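PDB 6FSF: GTPase-activating protein BEM3 from Saccharomyces cerevisiae S288C, which stimulates GTP hydrolysis by CDC42 and, less efficiently, by RHO1, and binds phosphatidylinositol 3-phosphate, this chain holding its tandem PX and PH domains. Local coordinates for residues A[19-24]-A[106-111]; A[38-43]-A[47-52]; A[191-196]-A[201-206]. All coordinates share one frame; numbering follows the deposited sequence.

Contact 1 of 3, residues A[19-24]-A[106-111]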
ATOM      1  N   ILE A  19      -6.898  17.465  -7.972  1.00 66.85           N
ATOM      2  CA  ILE A  19      -6.045  16.604  -7.163  1.00 67.62           C
ATOM      3  C   ILE A  19      -5.768  15.308  -7.911  1.00 65.55           C
ATOM      4  O   ILE A  19      -6.581  14.838  -8.715  1.00 67.97           O
ATOM      5  CB  ILE A  19      -6.659  16.296  -5.776  1.00 65.76           C
ATOM      6  CG1 ILE A  19      -7.979  15.526  -5.918  1.00 71.87           C
ATOM      7  CG2 ILE A  19      -6.859  17.575  -4.977  1.00 64.28           C
ATOM      8  CD1 ILE A  19      -8.499  14.958  -4.608  1.00 82.98           C
ATOM      9  N   GLN A  20      -4.593  14.740  -7.649  1.00 63.00           N
ATOM     10  CA  GLN A  20      -4.265  13.382  -8.045  1.00 63.26           C
ATOM     11  C   GLN A  20      -4.169  12.517  -6.798  1.00 60.45           C
ATOM     12  O   GLN A  20      -3.849  13.007  -5.711  1.00 61.26           O
ATOM     13  CB  GLN A  20      -2.947  13.324  -8.821  1.00 65.02           C
ATOM     14  CG  GLN A  20      -2.822  14.330  -9.946  1.00 73.83           C
ATOM     15  CD  GLN A  20      -1.415  14.385 -10.506  1.00 75.18           C
ATOM     16  OE1 GLN A  20      -0.798  15.448 -10.558  1.00 79.80           O
ATOM     17  NE2 GLN A  20      -0.899  13.236 -10.924  1.00 76.84           N
ATOM     18  N   ILE A  21      -4.449  11.227  -6.958  1.00 56.92           N
ATOM     19  CA  ILE A  21      -4.342  10.271  -5.863  1.00 60.61           C
ATOM     20  C   ILE A  21      -3.257   9.262  -6.198  1.00 59.74           C
ATOM     21  O   ILE A  21      -2.963   9.001  -7.368  1.00 67.87           O
ATOM     22  CB  ILE A  21      -5.689   9.564  -5.572  1.00 65.60           C
ATOM     23  CG1 ILE A  21      -6.049   8.566  -6.685  1.00 72.33           C
ATOM     24  CG2 ILE A  21      -6.800  10.587  -5.393  1.00 55.70           C
ATOM     25  CD1 ILE A  21      -5.702   7.117  -6.361  1.00 80.41           C
ATOM     26  N   GLU A  22      -2.656   8.696  -5.155  1.00 57.41           N
ATOM     27  CA  GLU A  22      -1.690   7.614  -5.314  1.00 57.66           C
ATOM     28  C   GLU A  22      -1.814   6.695  -4.109  1.00 61.35           C
ATOM     29  O   GLU A  22      -1.498   7.097  -2.988  1.00 53.74           O
ATOM     30  CB  GLU A  22      -0.266   8.144  -5.451  1.00 53.16           C
ATOM     31  CG  GLU A  22       0.757   7.052  -5.743  1.00 73.28           C
ATOM     32  CD  GLU A  22       2.175   7.578  -5.832  1.00 83.39           C
ATOM     33  OE1 GLU A  22       2.369   8.805  -5.675  1.00 90.30           O
ATOM     34  OE2 GLU A  22       3.098   6.767  -6.060  1.00 75.43           O
ATOM     35  N   VAL A  23      -2.290   5.476  -4.345  1.00 48.91           N
ATOM     36  CA  VAL A  23      -2.318   4.455  -3.304  1.00 52.48           C
ATOM     37  C   VAL A  23      -0.879   4.010  -3.065  1.00 56.94           C
ATOM     38  O   VAL A  23      -0.254   3.411  -3.944  1.00 56.09           O
ATOM     39  CB  VAL A  23      -3.214   3.275  -3.696  1.00 48.37           C
ATOM     40  CG1 VAL A  23      -3.287   2.259  -2.569  1.00 45.87           C
ATOM     41  CG2 VAL A  23      -4.606   3.769  -4.061  1.00 55.44           C
ATOM     42  N   LEU A  24      -0.345   4.320  -1.886  1.00 49.44           N
ATOM     43  CA  LEU A  24       1.056   4.040  -1.598  1.00 49.70           C
ATOM     44  C   LEU A  24       1.285   2.644  -1.036  1.00 52.30           C
ATOM     45  O   LEU A  24       2.368   2.080  -1.230  1.00 58.02           O
ATOM     46  CB  LEU A  24       1.609   5.079  -0.615  1.00 48.06           C
ATOM     47  CG  LEU A  24       1.596   6.547  -1.057  1.00 58.91           C
ATOM     48  CD1 LEU A  24       2.096   7.446   0.066  1.00 53.43           C
ATOM     49  CD2 LEU A  24       2.424   6.749  -2.316  1.00 51.18           C
ATOM     50  N   SER A 106     -10.552   7.055 -10.750  1.00 48.98           N
ATOM     51  CA  SER A 106     -11.832   7.242 -11.422  1.00 56.33           C
ATOM     52  C   SER A 106     -12.801   8.038 -10.555  1.00 56.86           C
ATOM     53  O   SER A 106     -13.556   8.874 -11.067  1.00 58.95           O
ATOM     54  CB  SER A 106     -12.425   5.881 -11.798  1.00 57.35           C
ATOM     55  OG  SER A 106     -11.551   5.157 -12.646  1.00 59.45           O
ATOM     56  N   ILE A 107     -12.781   7.802  -9.240  1.00 58.59           N
ATOM     57  CA  ILE A 107     -13.719   8.465  -8.336  1.00 60.78           C
ATOM     58  C   ILE A 107     -13.558   9.979  -8.418  1.00 68.34           C
ATOM     59  O   ILE A 107     -14.521  10.713  -8.669  1.00 57.48           O
ATOM     60  CB  ILE A 107     -13.524   7.953  -6.897  1.00 61.01           C
ATOM     61  CG1 ILE A 107     -13.988   6.504  -6.786  1.00 55.69           C
ATOM     62  CG2 ILE A 107     -14.269   8.831  -5.905  1.00 55.57           C
ATOM     63  CD1 ILE A 107     -15.447   6.298  -7.146  1.00 57.89           C
ATOM     64  N   PHE A 108     -12.335  10.468  -8.221  1.00 63.33           N
ATOM     65  CA  PHE A 108     -12.059  11.897  -8.247  1.00 63.82           C
ATOM     66  C   PHE A 108     -11.962  12.462  -9.661  1.00 63.87           C
ATOM     67  O   PHE A 108     -11.568  13.623  -9.820  1.00 65.17           O
ATOM     68  CB  PHE A 108     -10.774  12.193  -7.467  1.00 54.87           C
ATOM     69  CG  PHE A 108     -10.893  11.939  -5.989  1.00 68.06           C
ATOM     70  CD1 PHE A 108     -10.440  10.753  -5.436  1.00 66.49           C
ATOM     71  CD2 PHE A 108     -11.481  12.878  -5.158  1.00 66.30           C
ATOM     72  CE1 PHE A 108     -10.559  10.512  -4.073  1.00 67.15           C
ATOM     73  CE2 PHE A 108     -11.603  12.645  -3.796  1.00 57.43           C
ATOM     74  CZ  PHE A 108     -11.143  11.462  -3.251  1.00 53.60           C
ATOM     75  N   SER A 109     -12.313  11.675 -10.676  1.00 67.57           N
ATOM     76  CA  SER A 109     -12.391  12.160 -12.046  1.00 70.67           C
ATOM     77  C   SER A 109     -13.820  12.360 -12.527  1.00 68.81           C
ATOM     78  O   SER A 109     -14.019  12.919 -13.612  1.00 65.01           O
ATOM     79  CB  SER A 109     -11.668  11.199 -13.000  1.00 73.03           C
ATOM     80  OG  SER A 109     -10.284  11.148 -12.704  1.00 81.27           O
ATOM     81  N   VAL A 110     -14.807  11.913 -11.759  1.00 69.18           N
ATOM     82  CA  VAL A 110     -16.206  12.153 -12.126  1.00 73.46           C
ATOM     83  C   VAL A 110     -16.482  13.651 -12.101  1.00 75.84           C
ATOM     84  O   VAL A 110     -16.115  14.328 -11.119  1.00 72.89           O
ATOM     85  CB  VAL A 110     -17.145  11.396 -11.172  1.00 74.60           C
ATOM     86  CG1 VAL A 110     -18.594  11.743 -11.471  1.00 77.13           C
ATOM     87  CG2 VAL A 110     -16.917   9.897 -11.287  1.00 69.96           C
ATOM     88  N   PRO A 111     -17.097  14.220 -13.145  1.00 80.21           N
ATOM     89  CA  PRO A 111     -17.275  15.685 -13.174  1.00 81.30           C
ATOM     90  C   PRO A 111     -18.127  16.216 -12.034  1.00 80.99           C
ATOM     91  O   PRO A 111     -17.732  17.182 -11.366  1.00 79.95           O
ATOM     92  CB  PRO A 111     -17.934  15.929 -14.539  1.00 74.81           C
ATOM     93  CG  PRO A 111     -17.577  14.731 -15.358  1.00 74.32           C
ATOM     94  CD  PRO A 111     -17.512  13.580 -14.404  1.00 76.78           C
TER
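Ile19 and Phe108 mark the closest backbone approach between the strand residues 19-24 and the segment 106-111, yet their CA atoms stay 7.7 Å apart, so it is side chains that bridge the space. The second segment is the end of a helix: Phe108 is the first residue to leave helical geometry, and a type I turn from Ile107 to Val110 carries the chain away. Ser109 N still bonds back to Ser106 O at 3.1 Å.

The aromatic ring of Phe108 receives two isoleucines that lie two residues apart on the strand and therefore point to the same face of the sheet. Ile19 comes over one face of the ring. Its CG1 sits between the backbone N and the carbonyl carbon (chi1 63°), and the nearly extended second torsion carries CD1 outward to 4.1 Å from the Phe108 ring centroid. At 28° off the ring normal this is a CH-pi contact, shifted toward one side of the ring, where Ile19 CD1 is 3.7 Å from Phe108 CD2. Ile21 approaches obliquely with its other branch, bringing CG2 to 3.6 Å from Phe108 CD1. Ile19 CD1 thus lies over the CD2-CE2 side of the face, while Ile21 CG2 meets the CD1-CE1 side. With an alanine in place of Phe108, Ile19 and Ile21 would probably lose their shared apolar partner, leaving a gap between the strand and the helix end.

The same ring meets Phe16 edge-to-face and lies against Ile121 and Ile125 of helix 115-125. Ile21 also packs on Tyr104 and Thr105 of helix 90-107 and on Ile41 of strand 35-43. The contact thereby joins the edge strand of the PX sheet to the helical part of that domain.

Contact 2 of 3, residues A[38-43]-A[47-52]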
ATOM      1  N   LEU A  38      -2.924   2.982   2.725  1.00 49.59           N
ATOM      2  CA  LEU A  38      -2.372   4.331   2.797  1.00 50.93           C
ATOM      3  C   LEU A  38      -2.522   5.015   1.443  1.00 50.94           C
ATOM      4  O   LEU A  38      -2.087   4.479   0.420  1.00 52.15           O
ATOM      5  CB  LEU A  38      -0.899   4.290   3.210  1.00 51.21           C
ATOM      6  CG  LEU A  38      -0.213   5.640   3.425  1.00 58.48           C
ATOM      7  CD1 LEU A  38      -0.805   6.353   4.632  1.00 56.36           C
ATOM      8  CD2 LEU A  38       1.292   5.470   3.579  1.00 48.85           C
ATOM      9  N   ILE A  39      -3.129   6.200   1.442  1.00 49.01           N
ATOM     10  CA  ILE A  39      -3.475   6.914   0.219  1.00 45.95           C
ATOM     11  C   ILE A  39      -2.936   8.334   0.309  1.00 50.83           C
ATOM     12  O   ILE A  39      -3.123   9.010   1.327  1.00 53.45           O
ATOM     13  CB  ILE A  39      -4.997   6.932  -0.016  1.00 48.84           C
ATOM     14  CG1 ILE A  39      -5.533   5.510  -0.147  1.00 46.26           C
ATOM     15  CG2 ILE A  39      -5.337   7.761  -1.248  1.00 46.60           C
ATOM     16  CD1 ILE A  39      -7.033   5.425  -0.082  1.00 55.62           C
ATOM     17  N   ALA A  40      -2.287   8.790  -0.760  1.00 53.06           N
ATOM     18  CA  ALA A  40      -1.728  10.131  -0.820  1.00 57.05           C
ATOM     19  C   ALA A  40      -2.573  11.009  -1.732  1.00 53.29           C
ATOM     20  O   ALA A  40      -2.984  10.584  -2.815  1.00 47.22           O
ATOM     21  CB  ALA A  40      -0.282  10.098  -1.313  1.00 51.47           C
ATOM     22  N   ILE A  41      -2.828  12.235  -1.284  1.00 44.06           N
ATOM     23  CA  ILE A  41      -3.557  13.234  -2.057  1.00 45.70           C
ATOM     24  C   ILE A  41      -2.562  14.296  -2.502  1.00 51.94           C
ATOM     25  O   ILE A  41      -1.816  14.841  -1.678  1.00 54.42           O
ATOM     26  CB  ILE A  41      -4.707  13.852  -1.242  1.00 51.42           C
ATOM     27  CG1 ILE A  41      -5.773  12.797  -0.948  1.00 49.71           C
ATOM     28  CG2 ILE A  41      -5.322  15.022  -1.988  1.00 58.44           C
ATOM     29  CD1 ILE A  41      -6.468  12.275  -2.185  1.00 51.43           C
ATOM     30  N   ILE A  42      -2.548  14.586  -3.801  1.00 52.19           N
ATOM     31  CA  ILE A  42      -1.509  15.400  -4.420  1.00 51.74           C
ATOM     32  C   ILE A  42      -2.163  16.531  -5.203  1.00 52.87           C
ATOM     33  O   ILE A  42      -3.114  16.301  -5.959  1.00 62.20           O
ATOM     34  CB  ILE A  42      -0.608  14.549  -5.337  1.00 56.25           C
ATOM     35  CG1 ILE A  42       0.235  13.587  -4.498  1.00 63.32           C
ATOM     36  CG2 ILE A  42       0.272  15.436  -6.205  1.00 60.18           C
ATOM     37  CD1 ILE A  42       0.417  12.219  -5.126  1.00 69.93           C
ATOM     38  N   ASP A  43      -1.657  17.749  -5.017  1.00 62.99           N
ATOM     39  CA  ASP A  43      -2.119  18.884  -5.805  1.00 70.91           C
ATOM     40  C   ASP A  43      -1.611  18.758  -7.235  1.00 61.49           C
ATOM     41  O   ASP A  43      -0.411  18.590  -7.465  1.00 62.01           O
ATOM     42  CB  ASP A  43      -1.646  20.200  -5.181  1.00 71.05           C
ATOM     43  CG  ASP A  43      -2.030  21.412  -6.012  1.00 77.18           C
ATOM     44  OD1 ASP A  43      -1.128  22.053  -6.595  1.00 74.68           O
ATOM     45  OD2 ASP A  43      -3.237  21.721  -6.087  1.00 83.54           O
ATOM     46  N   GLY A  47       2.125  19.506  -7.984  1.00 76.33           N
ATOM     47  CA  GLY A  47       2.708  18.190  -7.823  1.00 66.76           C
ATOM     48  C   GLY A  47       3.171  17.882  -6.420  1.00 70.10           C
ATOM     49  O   GLY A  47       3.875  16.888  -6.218  1.00 65.18           O
ATOM     50  N   LYS A  48       2.800  18.705  -5.442  1.00 70.98           N
ATOM     51  CA  LYS A  48       3.205  18.505  -4.060  1.00 71.08           C
ATOM     52  C   LYS A  48       2.197  17.623  -3.339  1.00 62.57           C
ATOM     53  O   LYS A  48       0.987  17.721  -3.569  1.00 63.85           O
ATOM     54  CB  LYS A  48       3.334  19.847  -3.337  1.00 97.63           C
ATOM     55  CG  LYS A  48       4.046  19.770  -1.994  1.00118.04           C
ATOM     56  CD  LYS A  48       3.616  20.900  -1.071  1.00119.55           C
ATOM     57  CE  LYS A  48       2.198  20.678  -0.564  1.00108.72           C
ATOM     58  NZ  LYS A  48       1.730  21.789   0.308  1.00 99.77           N
ATOM     59  N   GLU A  49       2.706  16.759  -2.463  1.00 59.02           N
ATOM     60  CA  GLU A  49       1.858  15.882  -1.665  1.00 57.36           C
ATOM     61  C   GLU A  49       1.247  16.690  -0.528  1.00 68.57           C
ATOM     62  O   GLU A  49       1.960  17.154   0.367  1.00 72.81           O
ATOM     63  CB  GLU A  49       2.674  14.710  -1.132  1.00 51.56           C
ATOM     64  CG  GLU A  49       1.849  13.624  -0.472  1.00 55.58           C
ATOM     65  CD  GLU A  49       2.708  12.668   0.324  1.00 63.61           C
ATOM     66  OE1 GLU A  49       3.113  13.041   1.445  1.00 70.24           O
ATOM     67  OE2 GLU A  49       2.992  11.561  -0.177  1.00 72.35           O
ATOM     68  N   MET A  50      -0.078  16.854  -0.552  1.00 69.64           N
ATOM     69  CA  MET A  50      -0.724  17.707   0.439  1.00 65.78           C
ATOM     70  C   MET A  50      -0.945  16.978   1.761  1.00 63.07           C
ATOM     71  O   MET A  50      -0.698  17.548   2.830  1.00 68.24           O
ATOM     72  CB  MET A  50      -2.041  18.251  -0.119  1.00 59.90           C
ATOM     73  CG  MET A  50      -1.851  19.179  -1.316  1.00 79.96           C
ATOM     74  SD  MET A  50      -3.304  20.167  -1.725  1.00106.04           S
ATOM     75  CE  MET A  50      -4.373  18.938  -2.465  1.00 63.30           C
ATOM     76  N   PHE A  51      -1.396  15.725   1.719  1.00 48.51           N
ATOM     77  CA  PHE A  51      -1.591  14.950   2.939  1.00 53.08           C
ATOM     78  C   PHE A  51      -1.750  13.480   2.577  1.00 57.08           C
ATOM     79  O   PHE A  51      -1.888  13.117   1.407  1.00 61.47           O
ATOM     80  CB  PHE A  51      -2.801  15.449   3.740  1.00 49.17           C
ATOM     81  CG  PHE A  51      -4.104  15.379   2.991  1.00 52.56           C
ATOM     82  CD1 PHE A  51      -4.509  16.424   2.175  1.00 55.59           C
ATOM     83  CD2 PHE A  51      -4.935  14.278   3.117  1.00 50.24           C
ATOM     84  CE1 PHE A  51      -5.712  16.365   1.489  1.00 56.43           C
ATOM     85  CE2 PHE A  51      -6.138  14.212   2.435  1.00 58.71           C
ATOM     86  CZ  PHE A  51      -6.526  15.258   1.619  1.00 56.27           C
ATOM     87  N   LYS A  52      -1.720  12.636   3.608  1.00 60.82           N
ATOM     88  CA  LYS A  52      -2.011  11.215   3.481  1.00 54.33           C
ATOM     89  C   LYS A  52      -3.094  10.833   4.480  1.00 55.76           C
ATOM     90  O   LYS A  52      -3.315  11.517   5.483  1.00 51.84           O
ATOM     91  CB  LYS A  52      -0.771  10.345   3.728  1.00 57.48           C
ATOM     92  CG  LYS A  52       0.461  10.737   2.943  1.00 59.29           C
ATOM     93  CD  LYS A  52       1.579   9.739   3.197  1.00 55.57           C
ATOM     94  CE  LYS A  52       2.935  10.310   2.837  1.00 71.93           C
ATOM     95  NZ  LYS A  52       3.240  11.510   3.669  1.00 81.79           N
TER
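Ile41 faces both Met50 and Phe51 across this antiparallel hairpin, the signature of a classic beta bulge, and the backbone bonds record it. Phe51 O accepts from Ile41 N in a nearly straight bond of 3.0 Å, whereas Ile41 O is taken by Met50 N at 2.9 Å. Beyond the bulge the register has moved by one residue, pairing Ile42 with Glu49. Asp43 N then bonds to Lys48 O, and a short bond of 2.7 Å from Gly47 N to Asp43 O closes the turn. Positive phi at Gly47 (71°) suits glycine there. Softer CA-H...O contacts fill in between, with Lys52 CA 3.3 Å from Ile39 O.

The main aromatic contact is on the face of Ile41. Phe51 holds its ring between its own backbone N and carbonyl carbon (chi1 60°), which brings one face of it beside the isoleucine. Ile41 CB stands 3.9 Å from the centroid of the Phe51 ring, over the face, and CG1 and CG2 spread toward the far rim. Phe10 meets the same ring edge-to-face. Met50 SD lies 3.8 Å from Asp43 CB, and the bend at the third torsion (-74°) turns Met50 CE toward Ile41 CG2, 4.1 Å away.

The charged pair belongs to the opposite face, alongside Ala40 and Ile42. Lys52 NZ bonds to Glu49 OE1 at 2.7 Å as a salt bridge, meeting it on the syn side but well out of the carboxylate plane. Asp43, by contrast, turns OD1 to Ser46 OG in the turn.

Residues three apart on a regular strand would face opposite ways; the extra residue of the bulge probably brings Glu49 and Lys52 to one face and lets Met50 as well as Phe51 face Ile41. The ion pair thus lies beside apolar neighbours, while the aromatic cover is on the other face of the PX-domain hairpin.

Contact 3 of 3, residues A[191-196]-A[201-206]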
ATOM      1  N   GLU A 191      20.078 -12.108  -4.430  1.00 97.50           N
ATOM      2  CA  GLU A 191      19.705 -12.476  -5.788  1.00100.51           C
ATOM      3  C   GLU A 191      18.229 -12.177  -5.999  1.00 98.70           C
ATOM      4  O   GLU A 191      17.419 -12.354  -5.085  1.00 96.41           O
ATOM      5  CB  GLU A 191      19.987 -13.959  -6.065  1.00110.91           C
ATOM      6  CG  GLU A 191      19.266 -14.914  -5.120  1.00122.21           C
ATOM      7  CD  GLU A 191      19.517 -16.371  -5.455  1.00133.00           C
ATOM      8  OE1 GLU A 191      20.035 -16.646  -6.557  1.00136.04           O
ATOM      9  OE2 GLU A 191      19.199 -17.241  -4.617  1.00136.70           O
ATOM     10  N   LEU A 192      17.889 -11.720  -7.202  1.00 97.50           N
ATOM     11  CA  LEU A 192      16.490 -11.526  -7.557  1.00 91.98           C
ATOM     12  C   LEU A 192      15.812 -12.868  -7.796  1.00 89.76           C
ATOM     13  O   LEU A 192      16.409 -13.795  -8.350  1.00 90.15           O
ATOM     14  CB  LEU A 192      16.359 -10.664  -8.814  1.00 91.32           C
ATOM     15  CG  LEU A 192      16.643  -9.162  -8.766  1.00 93.77           C
ATOM     16  CD1 LEU A 192      18.138  -8.888  -8.845  1.00 95.32           C
ATOM     17  CD2 LEU A 192      15.902  -8.457  -9.892  1.00 94.39           C
ATOM     18  N   ILE A 193      14.558 -12.966  -7.372  1.00 83.32           N
ATOM     19  CA  ILE A 193      13.699 -14.088  -7.732  1.00 79.16           C
ATOM     20  C   ILE A 193      12.842 -13.640  -8.921  1.00 80.95           C
ATOM     21  O   ILE A 193      12.128 -12.637  -8.803  1.00 78.93           O
ATOM     22  CB  ILE A 193      12.816 -14.524  -6.558  1.00 78.73           C
ATOM     23  CG1 ILE A 193      13.681 -15.123  -5.446  1.00 81.70           C
ATOM     24  CG2 ILE A 193      11.766 -15.520  -7.030  1.00 73.74           C
ATOM     25  CD1 ILE A 193      13.145 -14.865  -4.056  1.00 78.79           C
ATOM     26  N   PRO A 194      12.910 -14.329 -10.058  1.00 85.01           N
ATOM     27  CA  PRO A 194      12.105 -13.903 -11.211  1.00 86.63           C
ATOM     28  C   PRO A 194      10.622 -14.033 -10.919  1.00 80.68           C
ATOM     29  O   PRO A 194      10.172 -15.020 -10.330  1.00 77.37           O
ATOM     30  CB  PRO A 194      12.551 -14.859 -12.323  1.00 90.77           C
ATOM     31  CG  PRO A 194      13.064 -16.066 -11.599  1.00 94.60           C
ATOM     32  CD  PRO A 194      13.688 -15.545 -10.338  1.00 90.29           C
ATOM     33  N   ASN A 195       9.861 -13.010 -11.320  1.00 76.03           N
ATOM     34  CA  ASN A 195       8.415 -13.056 -11.128  1.00 71.93           C
ATOM     35  C   ASN A 195       7.804 -14.261 -11.833  1.00 74.45           C
ATOM     36  O   ASN A 195       6.840 -14.857 -11.337  1.00 76.13           O
ATOM     37  CB  ASN A 195       7.776 -11.762 -11.632  1.00 65.69           C
ATOM     38  CG  ASN A 195       8.077 -10.571 -10.741  1.00 76.49           C
ATOM     39  OD1 ASN A 195       8.199 -10.703  -9.524  1.00 72.59           O
ATOM     40  ND2 ASN A 195       8.194  -9.395 -11.348  1.00 82.71           N
ATOM     41  N   LEU A 196       8.360 -14.639 -12.981  1.00 83.30           N
ATOM     42  CA  LEU A 196       7.809 -15.728 -13.778  1.00 89.49           C
ATOM     43  C   LEU A 196       8.862 -16.801 -14.070  1.00 95.62           C
ATOM     44  O   LEU A 196      10.020 -16.480 -14.342  1.00102.48           O
ATOM     45  CB  LEU A 196       7.216 -15.174 -15.074  1.00 91.68           C
ATOM     46  CG  LEU A 196       5.955 -14.333 -14.841  1.00 92.99           C
ATOM     47  CD1 LEU A 196       5.514 -13.608 -16.103  1.00 94.90           C
ATOM     48  CD2 LEU A 196       4.832 -15.211 -14.303  1.00 97.51           C
ATOM     49  N   PHE A 201       4.509 -20.151  -4.003  1.00 72.44           N
ATOM     50  CA  PHE A 201       4.338 -19.226  -2.892  1.00 72.38           C
ATOM     51  C   PHE A 201       3.765 -17.881  -3.315  1.00 76.81           C
ATOM     52  O   PHE A 201       3.526 -17.029  -2.454  1.00 70.68           O
ATOM     53  CB  PHE A 201       5.674 -19.009  -2.173  1.00 73.29           C
ATOM     54  CG  PHE A 201       6.357 -20.280  -1.760  1.00 73.39           C
ATOM     55  CD1 PHE A 201       5.848 -21.051  -0.729  1.00 75.60           C
ATOM     56  CD2 PHE A 201       7.513 -20.697  -2.396  1.00 69.89           C
ATOM     57  CE1 PHE A 201       6.475 -22.219  -0.345  1.00 80.07           C
ATOM     58  CE2 PHE A 201       8.148 -21.863  -2.016  1.00 76.64           C
ATOM     59  CZ  PHE A 201       7.628 -22.626  -0.989  1.00 73.18           C
ATOM     60  N   GLY A 202       3.537 -17.663  -4.608  1.00 73.83           N
ATOM     61  CA  GLY A 202       3.054 -16.376  -5.066  1.00 72.66           C
ATOM     62  C   GLY A 202       4.098 -15.284  -5.004  1.00 70.22           C
ATOM     63  O   GLY A 202       3.748 -14.108  -4.844  1.00 70.04           O
ATOM     64  N   THR A 203       5.375 -15.648  -5.124  1.00 66.98           N
ATOM     65  CA  THR A 203       6.452 -14.675  -5.036  1.00 60.63           C
ATOM     66  C   THR A 203       6.345 -13.652  -6.160  1.00 54.37           C
ATOM     67  O   THR A 203       6.054 -13.994  -7.310  1.00 63.22           O
ATOM     68  CB  THR A 203       7.801 -15.391  -5.091  1.00 53.34           C
ATOM     69  OG1 THR A 203       7.897 -16.321  -4.007  1.00 63.44           O
ATOM     70  CG2 THR A 203       8.945 -14.389  -4.977  1.00 61.38           C
ATOM     71  N   ARG A 204       6.571 -12.387  -5.811  1.00 59.29           N
ATOM     72  CA  ARG A 204       6.532 -11.307  -6.783  1.00 59.31           C
ATOM     73  C   ARG A 204       7.294 -10.122  -6.213  1.00 61.63           C
ATOM     74  O   ARG A 204       7.201  -9.840  -5.016  1.00 55.77           O
ATOM     75  CB  ARG A 204       5.094 -10.914  -7.128  1.00 58.31           C
ATOM     76  CG  ARG A 204       4.979  -9.937  -8.273  1.00 73.47           C
ATOM     77  CD  ARG A 204       3.575  -9.928  -8.838  1.00 81.71           C
ATOM     78  NE  ARG A 204       3.492  -9.130 -10.056  1.00 91.94           N
ATOM     79  CZ  ARG A 204       3.971  -9.520 -11.233  1.00 97.38           C
ATOM     80  NH1 ARG A 204       4.576 -10.695 -11.347  1.00104.03           N
ATOM     81  NH2 ARG A 204       3.849  -8.733 -12.293  1.00 94.68           N
ATOM     82  N   ASN A 205       8.044  -9.437  -7.080  1.00 56.27           N
ATOM     83  CA  ASN A 205       8.922  -8.343  -6.664  1.00 60.88           C
ATOM     84  C   ASN A 205       9.862  -8.803  -5.556  1.00 56.30           C
ATOM     85  O   ASN A 205      10.157  -8.066  -4.614  1.00 64.52           O
ATOM     86  CB  ASN A 205       8.112  -7.125  -6.212  1.00 64.35           C
ATOM     87  CG  ASN A 205       7.086  -6.693  -7.236  1.00 63.99           C
ATOM     88  OD1 ASN A 205       7.332  -6.741  -8.442  1.00 70.28           O
ATOM     89  ND2 ASN A 205       5.924  -6.267  -6.760  1.00 66.06           N
ATOM     90  N   GLY A 206      10.333 -10.043  -5.665  1.00 59.27           N
ATOM     91  CA  GLY A 206      11.049 -10.661  -4.570  1.00 68.06           C
ATOM     92  C   GLY A 206      12.532 -10.872  -4.793  1.00 74.21           C
ATOM     93  O   GLY A 206      13.017 -10.855  -5.928  1.00 70.78           O
TER
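Asn195 and Arg204 cross at about a right angle, with Asn195 ND2 over one face of the guanidinium and the amide and guanidinium planes 40° apart. Arg204 runs extended from CG to NE and then turns, so that NH1 passes 3.4 Å from Asn195 CB. This is packing of one polar group over another, without a bond between them. The directed bond of Asn195 goes elsewhere: its OD1 accepts from Asn205 N at 2.8 Å, the donor lying in the carbonyl plane. The same oxygen also comes within 3.3 Å of Arg204 CA. Asn205 turns its own amide 79° from that of Asn195, and its ND2 bonds to Asp94 of helix 90-107.

Ile193 and Thr203 make the apolar counterpart, again crossing at about a right angle. Thr203 places its methyl anti to the backbone N, which sets CG2 3.7 Å from Ile193 CG2 and leaves OG1 turned to Asp199.

The backbone of Ile193 adds a bond of its own: N donates to Gly206 O at 3.0 Å, from above the carbonyl plane. Ile193 O and Gly206 O lie only 3.5 Å apart, two acceptors side by side. Both bond to NH1 of Arg233 in helix 230-240, whose positive charge probably eases their mutual repulsion.

The main chain at Asn205 is thus held by a side-chain oxygen, Asn195 OD1, rather than by a backbone carbonyl of the facing segment. The neighbouring Arg204 also touches Thr91 and Asp94, so this PH-domain loop presents an amide and a cation to the long helix 90-107 of the PX domain, with Asp94 probably giving the junction an electrostatic component.

Overall arrangement
Contacts 1 and 2 belong to one antiparallel sheet of the PX domain, their centres 11 Å apart. Contact 2 is nested along the chain within the loop that contact 1 closes, and strand 35-43 pairs directly with strand 19-29, as in the bond from Gln20 N to Ile42 O. Contact 2 thus builds the hairpin, and contact 1 joins the sheet to the helices. Contact 3 follows in series in the PH domain, about 30 Å from either between centres and on the opposite side of the chain's centre. Helix 90-107 spans the distance: the chain leaving its C-terminal end makes contact 1, while its Asp94 meets contact 3, making it a physical link between the tandem domains.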